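Local coordinates for protein cyclase (Uncultured organism, PDB 5IBZ) that probably acts as an arylformamidase and is seen here with acetylphosphate bound, at residues B[26-31]-B[148-153]; B[112-117]-B[153-158]. One frame throughout, in Å; residues are numbered along the deposited sequence. Where two conformers were deposited one is given.

Interaction 1. Residues B[26-31]-B[148-153]; sequences DDQRGA and IENVKT
From a loop shaped by an Asx turn at Asp27, ahead of helix 37-44, Arg29 reaches the end of the short 3-10 turn 148-150, where its NE donates to Asn150 O at 3.0 Å. The acceptor sits at the guanidinium edge, slightly tilted from its plane, and the N-H comes at the carbonyl almost end-on (C=O...N 165°). Arg29 is bent at chi3 (76°), which swings the guanidinium across the end of the turn. Its NH2 passes Val151 CG1 at 4.2 Å and donates to a water 3.0 Å away, which also reaches Thr153 OG1, while NH1 is hydrogen-bonded to Asn33 OD1. On the arginine's own side, Asp27 OD1 closes the Asx turn by accepting from Arg29 N from above the carboxylate plane, and OD2 takes Gly30 N through its syn lone pair at 2.8 Å, extending it to an Asx motif. Gln28 CB lies 3.8 Å from Asn150 OD1, and the two amide planes are turned 53° apart. The ends of these amides also look elsewhere, Gln28 OE1 accepting from Leu146 N and Asn150 ND2 donating to Gly147 O. A leucine in place of Arg29 would probably leave Asn150 O without its direct donor and the water without its link to the 26-31 loop.

Interaction 2. Residues B[112-117]-B[153-158]; sequences TQWDAL and TSFLGR
Trp114 and Phe155 make this contact between them, two buried aromatic side chains whose CA atoms stand 9.6 Å apart and whose rings meet between them. Phe155 CD2 rests over one face of the indole, toward its rim, and comes within 3.5 Å of Trp114 NE1. In return Trp114 CE2 lies 3.8 Å above the phenyl plane. The five-membered ring and the phenyl are inclined at 33° with centroids 4.3 Å apart, an oblique pairing in which CD2 and CG of the phenylalanine approach the pyrrole side of the indole while Phe155 CB lies 3.8 Å from NE1. Trp114 belongs to strand 113-115 of the large mixed sheet, and Phe155 to the loop that leads into strand 158-163 of the same sheet; both side chains also touch Ile199 on strand 199-203. Phe155 CG stands beside its own backbone N (chi1 -46°), which sends the ring toward the indole. The opposite face of the phenyl carries Ser154 OG, 3.6 Å above the plane. The indole N-H is spent on Ala304 O, whose residue also bonds the Phe155 backbone. Edge-to-face neighbours extend the aromatic cluster, Trp283 against Trp114 and Tyr278 against Phe155. Next along the strand, Asp115 touches the bound acetylphosphate.

In the fold
Interactions 1 and 2 have centres about 10 Å apart and share Thr153, at which the run 148-158 passes from one to the other. Along the chain the order is 26-31, 112-117, 148-153, 153-158, so the segments of the two contacts alternate. Interaction 1 is the more peripheral, its centre about 15 Å from the chain centre and made by loops; that of interaction 2 lies about 7 Å from the chain centre, with one side on strand 113-115 of the mixed sheet. They touch directly where Arg29 NH2 packs on Ser154 CB and Ile148 CD1 on Ala116 CB, both at 3.7 Å. Thus the loop after strand 120-122 ties the N-terminal region to the strand carrying pocket residue Asp115, and at Thr153 it also packs on Thr52 of the second subunit.

Interaction 1. Residues B[26-31]-B[148-153]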
ATOM      1  N   ASP B  26     -26.732  21.949  10.890  1.00 14.22           N
ATOM      2  CA  ASP B  26     -26.185  21.229   9.730  0.50 16.16           C
ATOM      3  C   ASP B  26     -24.680  21.458   9.562  1.00 14.27           C
ATOM      4  O   ASP B  26     -24.063  20.925   8.635  1.00 16.17           O
ATOM      5  CB  ASP B  26     -26.917  21.618   8.433  0.50 20.21           C
ATOM      6  CG  ASP B  26     -28.289  20.971   8.318  0.50 29.35           C
ATOM      7  OD1 ASP B  26     -28.478  19.867   8.866  0.50 31.92           O
ATOM      8  OD2 ASP B  26     -29.177  21.563   7.669  0.50 39.40           O
ATOM      9  N   ASP B  27     -24.073  22.198  10.481  1.00 12.55           N
ATOM     10  CA  ASP B  27     -22.634  22.432  10.450  1.00 11.38           C
ATOM     11  C   ASP B  27     -21.816  21.139  10.504  1.00 11.05           C
ATOM     12  O   ASP B  27     -22.119  20.223  11.273  1.00 11.11           O
ATOM     13  CB  ASP B  27     -22.209  23.320  11.606  1.00 10.64           C
ATOM     14  CG  ASP B  27     -20.721  23.487  11.666  1.00 10.55           C
ATOM     15  OD1 ASP B  27     -20.163  24.030  10.676  1.00  9.75           O
ATOM     16  OD2 ASP B  27     -20.116  23.077  12.684  1.00 10.09           O
ATOM     17  N   GLN B  28     -20.770  21.094   9.689  1.00 10.18           N
ATOM     18  CA  GLN B  28     -19.798  20.007   9.726  1.00  9.94           C
ATOM     19  C   GLN B  28     -18.381  20.449  10.031  1.00 12.85           C
ATOM     20  O   GLN B  28     -17.483  19.615   9.986  1.00 13.17           O
ATOM     21  CB  GLN B  28     -19.794  19.244   8.397  1.00 10.00           C
ATOM     22  CG  GLN B  28     -21.107  18.568   8.101  1.00 10.62           C
ATOM     23  CD  GLN B  28     -21.048  17.709   6.860  1.00 15.19           C
ATOM     24  OE1 GLN B  28     -20.122  16.925   6.679  1.00 12.97           O
ATOM     25  NE2 GLN B  28     -22.037  17.860   5.987  1.00 21.41           N
ATOM     26  N   ARG B  29     -18.159  21.737  10.324  1.00  9.19           N
ATOM     27  CA  ARG B  29     -16.796  22.228  10.530  1.00  8.73           C
ATOM     28  C   ARG B  29     -16.409  22.424  11.992  1.00  8.73           C
ATOM     29  O   ARG B  29     -15.222  22.511  12.312  1.00  8.95           O
ATOM     30  CB  ARG B  29     -16.589  23.533   9.755  1.00  9.16           C
ATOM     31  CG  ARG B  29     -16.891  23.380   8.278  1.00 10.15           C
ATOM     32  CD  ARG B  29     -16.637  24.631   7.520  1.00 11.73           C
ATOM     33  NE  ARG B  29     -15.215  24.876   7.305  1.00 11.24           N
ATOM     34  CZ  ARG B  29     -14.508  25.859   7.852  1.00 10.90           C
ATOM     35  NH1 ARG B  29     -15.043  26.713   8.725  1.00 13.84           N
ATOM     36  NH2 ARG B  29     -13.224  25.990   7.518  1.00 12.09           N
ATOM     37  N   GLY B  30     -17.378  22.538  12.886  1.00  9.30           N
ATOM     38  CA  GLY B  30     -17.052  22.666  14.300  1.00  9.24           C
ATOM     39  C   GLY B  30     -16.222  23.901  14.610  1.00  8.97           C
ATOM     40  O   GLY B  30     -16.453  24.996  14.063  1.00  9.63           O
ATOM     41  N   ALA B  31     -15.229  23.724  15.476  1.00  8.90           N
ATOM     42  CA  ALA B  31     -14.465  24.860  15.989  1.00  8.77           C
ATOM     43  C   ALA B  31     -13.575  25.501  14.934  1.00  8.33           C
ATOM     44  O   ALA B  31     -13.047  26.588  15.134  1.00  8.26           O
ATOM     45  CB  ALA B  31     -13.639  24.433  17.204  1.00  8.91           C
ATOM     46  N   ILE B 148     -12.475  15.207   6.540  1.00  7.54           N
ATOM     47  CA  ILE B 148     -11.485  16.271   6.647  1.00  7.04           C
ATOM     48  C   ILE B 148     -11.576  17.271   5.475  1.00  8.59           C
ATOM     49  O   ILE B 148     -11.050  18.382   5.598  1.00  8.39           O
ATOM     50  CB  ILE B 148     -10.059  15.675   6.755  1.00 10.61           C
ATOM     51  CG1 ILE B 148      -9.062  16.675   7.332  1.00 10.80           C
ATOM     52  CG2 ILE B 148      -9.541  15.171   5.413  1.00 10.52           C
ATOM     53  CD1 ILE B 148      -9.219  16.939   8.792  1.00 12.11           C
ATOM     54  N   GLU B 149     -12.267  16.941   4.384  1.00  9.22           N
ATOM     55  CA  GLU B 149     -12.371  17.895   3.269  1.00  9.53           C
ATOM     56  C   GLU B 149     -13.162  19.134   3.698  1.00  9.01           C
ATOM     57  O   GLU B 149     -13.048  20.200   3.079  1.00 10.15           O
ATOM     58  CB  GLU B 149     -12.995  17.258   2.010  1.00  9.83           C
ATOM     59  CG  GLU B 149     -14.496  16.975   2.005  1.00 11.21           C
ATOM     60  CD  GLU B 149     -14.936  15.757   2.819  1.00 11.71           C
ATOM     61  OE1 GLU B 149     -14.104  15.073   3.456  1.00 11.24           O
ATOM     62  OE2 GLU B 149     -16.162  15.496   2.797  1.00 13.91           O
ATOM     63  N   ASN B 150     -13.941  19.005   4.768  1.00  7.60           N
ATOM     64  CA  ASN B 150     -14.729  20.126   5.263  1.00  8.12           C
ATOM     65  C   ASN B 150     -13.847  21.229   5.835  1.00  9.40           C
ATOM     66  O   ASN B 150     -14.332  22.348   6.059  1.00 12.16           O
ATOM     67  CB  ASN B 150     -15.733  19.671   6.324  1.00  8.81           C
ATOM     68  CG  ASN B 150     -16.903  18.913   5.734  1.00  9.99           C
ATOM     69  OD1 ASN B 150     -17.816  19.505   5.160  1.00 12.79           O
ATOM     70  ND2 ASN B 150     -16.888  17.594   5.868  1.00 11.57           N
ATOM     71  N   VAL B 151     -12.568  20.943   6.082  1.00  8.62           N
ATOM     72  CA  VAL B 151     -11.648  21.950   6.588  1.00  7.77           C
ATOM     73  C   VAL B 151     -10.399  22.029   5.692  1.00  9.05           C
ATOM     74  O   VAL B 151      -9.286  22.294   6.157  1.00 10.76           O
ATOM     75  CB  VAL B 151     -11.257  21.678   8.064  1.00  9.64           C
ATOM     76  CG1 VAL B 151     -12.397  22.155   8.973  1.00 11.90           C
ATOM     77  CG2 VAL B 151     -10.944  20.197   8.316  1.00 10.72           C
ATOM     78  N   LYS B 152     -10.613  21.843   4.393  1.00  7.53           N
ATOM     79  CA  LYS B 152      -9.494  21.911   3.468  1.00 10.07           C
ATOM     80  C   LYS B 152      -8.913  23.321   3.399  1.00  9.81           C
ATOM     81  O   LYS B 152      -7.781  23.494   2.925  1.00 14.07           O
ATOM     82  CB  LYS B 152      -9.886  21.442   2.065  1.00 11.58           C
ATOM     83  CG  LYS B 152     -10.845  22.346   1.342  1.00 13.71           C
ATOM     84  CD  LYS B 152     -11.045  21.877  -0.125  1.00 16.04           C
ATOM     85  CE  LYS B 152     -11.937  22.854  -0.868  1.00 22.95           C
ATOM     86  NZ  LYS B 152     -11.984  22.590  -2.328  1.00 25.77           N
ATOM     87  N   THR B 153      -9.661  24.329   3.836  1.00 10.84           N
ATOM     88  CA  THR B 153      -9.077  25.682   3.859  1.00 14.96           C
ATOM     89  C   THR B 153      -8.763  26.166   5.286  1.00 22.32           C
ATOM     90  O   THR B 153      -8.209  27.267   5.469  1.00 30.30           O
ATOM     91  CB  THR B 153      -9.962  26.727   3.109  1.00 15.65           C
ATOM     92  OG1 THR B 153     -11.365  26.534   3.322  1.00 19.84           O
ATOM     93  CG2 THR B 153      -9.712  26.599   1.617  1.00 15.10           C
TER
HETATM   94  O   HOH W   1     -19.517  16.338   4.381  1.00 24.83           O
HETATM   95  O   HOH W   2     -12.486  24.808   4.825  1.00 11.59           O

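Interaction 2. Residues B[112-117]-B[153-158]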
ATOM      1  N   THR B 112       2.853  13.056  11.932  1.00  8.36           N
ATOM      2  CA  THR B 112       2.305  14.368  12.259  1.00  6.77           C
ATOM      3  C   THR B 112       0.929  14.485  11.604  1.00  8.13           C
ATOM      4  O   THR B 112       0.784  14.217  10.416  1.00  9.24           O
ATOM      5  CB  THR B 112       3.242  15.482  11.779  1.00  7.21           C
ATOM      6  OG1 THR B 112       4.534  15.298  12.390  1.00  8.95           O
ATOM      7  CG2 THR B 112       2.675  16.838  12.100  1.00  8.15           C
ATOM      8  N   GLN B 113      -0.077  14.880  12.377  1.00  7.37           N
ATOM      9  CA  GLN B 113      -1.452  14.733  11.917  1.00  8.12           C
ATOM     10  C   GLN B 113      -2.423  15.723  12.521  1.00  7.63           C
ATOM     11  O   GLN B 113      -2.197  16.250  13.620  1.00  7.47           O
ATOM     12  CB  GLN B 113      -1.955  13.314  12.237  1.00  7.12           C
ATOM     13  CG  GLN B 113      -2.192  13.065  13.734  1.00  7.83           C
ATOM     14  CD  GLN B 113      -2.351  11.598  14.054  1.00 11.10           C
ATOM     15  OE1 GLN B 113      -3.444  11.098  14.300  1.00 11.71           O
ATOM     16  NE2 GLN B 113      -1.257  10.893  13.992  1.00 11.71           N
ATOM     17  N   TRP B 114      -3.513  15.931  11.789  1.00  6.69           N
ATOM     18  CA  TRP B 114      -4.792  16.381  12.358  1.00  6.40           C
ATOM     19  C   TRP B 114      -5.739  15.195  12.354  1.00  7.34           C
ATOM     20  O   TRP B 114      -5.763  14.419  11.390  1.00  9.53           O
ATOM     21  CB  TRP B 114      -5.463  17.490  11.559  1.00  8.24           C
ATOM     22  CG  TRP B 114      -4.935  18.849  11.732  1.00  7.29           C
ATOM     23  CD1 TRP B 114      -4.405  19.625  10.758  1.00 10.27           C
ATOM     24  CD2 TRP B 114      -4.917  19.639  12.928  1.00  8.99           C
ATOM     25  NE1 TRP B 114      -4.054  20.851  11.262  1.00  9.22           N
ATOM     26  CE2 TRP B 114      -4.352  20.889  12.592  1.00  9.41           C
ATOM     27  CE3 TRP B 114      -5.307  19.416  14.239  1.00  8.44           C
ATOM     28  CZ2 TRP B 114      -4.160  21.891  13.520  1.00  8.62           C
ATOM     29  CZ3 TRP B 114      -5.139  20.424  15.160  1.00  9.21           C
ATOM     30  CH2 TRP B 114      -4.557  21.646  14.799  1.00  8.13           C
ATOM     31  N   ASP B 115      -6.538  15.101  13.404  1.00  7.25           N
ATOM     32  CA  ASP B 115      -7.653  14.165  13.459  1.00  7.04           C
ATOM     33  C   ASP B 115      -8.918  14.934  13.199  1.00  7.48           C
ATOM     34  O   ASP B 115      -9.163  15.962  13.830  1.00  8.14           O
ATOM     35  CB  ASP B 115      -7.713  13.479  14.809  1.00 10.53           C
ATOM     36  CG  ASP B 115      -6.433  12.718  15.119  1.00 13.95           C
ATOM     37  OD1 ASP B 115      -5.721  12.319  14.165  1.00 14.58           O
ATOM     38  OD2 ASP B 115      -6.128  12.542  16.320  1.00 20.33           O
ATOM     39  N   ALA B 116      -9.708  14.473  12.234  1.00  7.77           N
ATOM     40  CA  ALA B 116     -11.002  15.095  11.926  1.00  9.12           C
ATOM     41  C   ALA B 116     -12.022  14.799  13.006  1.00  8.14           C
ATOM     42  O   ALA B 116     -11.815  13.929  13.855  1.00  9.04           O
ATOM     43  CB  ALA B 116     -11.513  14.600  10.597  1.00  9.49           C
ATOM     44  N   LEU B 117     -13.146  15.498  12.945  1.00  7.36           N
ATOM     45  CA  LEU B 117     -14.210  15.253  13.917  1.00  7.53           C
ATOM     46  C   LEU B 117     -14.867  13.882  13.679  1.00  9.13           C
ATOM     47  O   LEU B 117     -15.589  13.379  14.533  1.00 11.70           O
ATOM     48  CB  LEU B 117     -15.249  16.370  13.854  1.00  9.99           C
ATOM     49  CG  LEU B 117     -14.677  17.771  14.003  1.00  8.86           C
ATOM     50  CD1 LEU B 117     -15.813  18.779  14.003  1.00  8.69           C
ATOM     51  CD2 LEU B 117     -13.816  17.922  15.267  1.00  8.56           C
ATOM     52  N   THR B 153      -9.661  24.329   3.836  1.00 10.84           N
ATOM     53  CA  THR B 153      -9.077  25.682   3.859  1.00 14.96           C
ATOM     54  C   THR B 153      -8.763  26.166   5.286  1.00 22.32           C
ATOM     55  O   THR B 153      -8.209  27.267   5.469  1.00 30.30           O
ATOM     56  CB  THR B 153      -9.962  26.727   3.109  1.00 15.65           C
ATOM     57  OG1 THR B 153     -11.365  26.534   3.322  1.00 19.84           O
ATOM     58  CG2 THR B 153      -9.712  26.599   1.617  1.00 15.10           C
ATOM     59  N   SER B 154      -9.007  25.324   6.282  1.00 10.62           N
ATOM     60  CA  SER B 154      -8.821  25.746   7.667  1.00  9.97           C
ATOM     61  C   SER B 154      -7.407  25.508   8.180  1.00 10.77           C
ATOM     62  O   SER B 154      -6.523  25.008   7.457  1.00 10.67           O
ATOM     63  CB  SER B 154      -9.817  25.023   8.587  1.00 11.14           C
ATOM     64  OG  SER B 154      -9.911  25.672   9.848  1.00 13.24           O
ATOM     65  N   PHE B 155      -7.217  25.834   9.453  1.00  9.97           N
ATOM     66  CA  PHE B 155      -5.963  25.654  10.196  1.00  9.04           C
ATOM     67  C   PHE B 155      -4.809  26.446   9.600  1.00 10.58           C
ATOM     68  O   PHE B 155      -3.641  26.093   9.768  1.00 10.33           O
ATOM     69  CB  PHE B 155      -5.604  24.170  10.313  1.00  8.39           C
ATOM     70  CG  PHE B 155      -6.770  23.307  10.715  1.00 14.39           C
ATOM     71  CD1 PHE B 155      -7.591  23.666  11.755  1.00 17.92           C
ATOM     72  CD2 PHE B 155      -7.055  22.149  10.012  1.00 17.48           C
ATOM     73  CE1 PHE B 155      -8.701  22.877  12.097  1.00 15.07           C
ATOM     74  CE2 PHE B 155      -8.135  21.356  10.353  1.00 14.50           C
ATOM     75  CZ  PHE B 155      -8.956  21.726  11.390  1.00 16.48           C
ATOM     76  N   LEU B 156      -5.160  27.566   8.998  0.53 10.30           N
ATOM     77  CA  LEU B 156      -4.196  28.556   8.612  0.53 10.14           C
ATOM     78  C   LEU B 156      -4.650  29.844   9.296  0.53  9.28           C
ATOM     79  O   LEU B 156      -5.700  30.397   8.960  0.53 10.18           O
ATOM     80  CB  LEU B 156      -4.134  28.636   7.093  0.53 11.98           C
ATOM     81  CG  LEU B 156      -3.161  29.633   6.496  0.53  8.62           C
ATOM     82  CD1 LEU B 156      -2.586  29.094   5.193  0.53 11.18           C
ATOM     83  CD2 LEU B 156      -3.860  30.966   6.290  0.53 11.44           C
ATOM     84  N   GLY B 157      -3.884  30.287  10.294  1.00  8.63           N
ATOM     85  CA  GLY B 157      -4.320  31.343  11.184  1.00  8.35           C
ATOM     86  C   GLY B 157      -3.312  31.502  12.289  1.00  9.99           C
ATOM     87  O   GLY B 157      -2.108  31.275  12.085  1.00 10.75           O
ATOM     88  N   ARG B 158      -3.781  31.921  13.461  1.00  9.74           N
ATOM     89  CA  ARG B 158      -2.865  32.211  14.556  1.00  9.28           C
ATOM     90  C   ARG B 158      -2.581  30.942  15.355  1.00  9.88           C
ATOM     91  O   ARG B 158      -3.496  30.177  15.675  1.00 10.33           O
ATOM     92  CB  ARG B 158      -3.436  33.301  15.464  1.00 11.05           C
ATOM     93  CG  ARG B 158      -2.365  34.266  15.996  1.00 12.95           C
ATOM     94  CD  ARG B 158      -2.989  35.396  16.774  1.00 16.19           C
ATOM     95  NE  ARG B 158      -3.293  34.913  18.092  1.00 12.56           N
ATOM     96  CZ  ARG B 158      -2.851  35.442  19.226  1.00 13.63           C
ATOM     97  NH1 ARG B 158      -2.141  36.562  19.239  1.00 17.02           N
ATOM     98  NH2 ARG B 158      -3.165  34.864  20.366  1.00 14.40           N
TER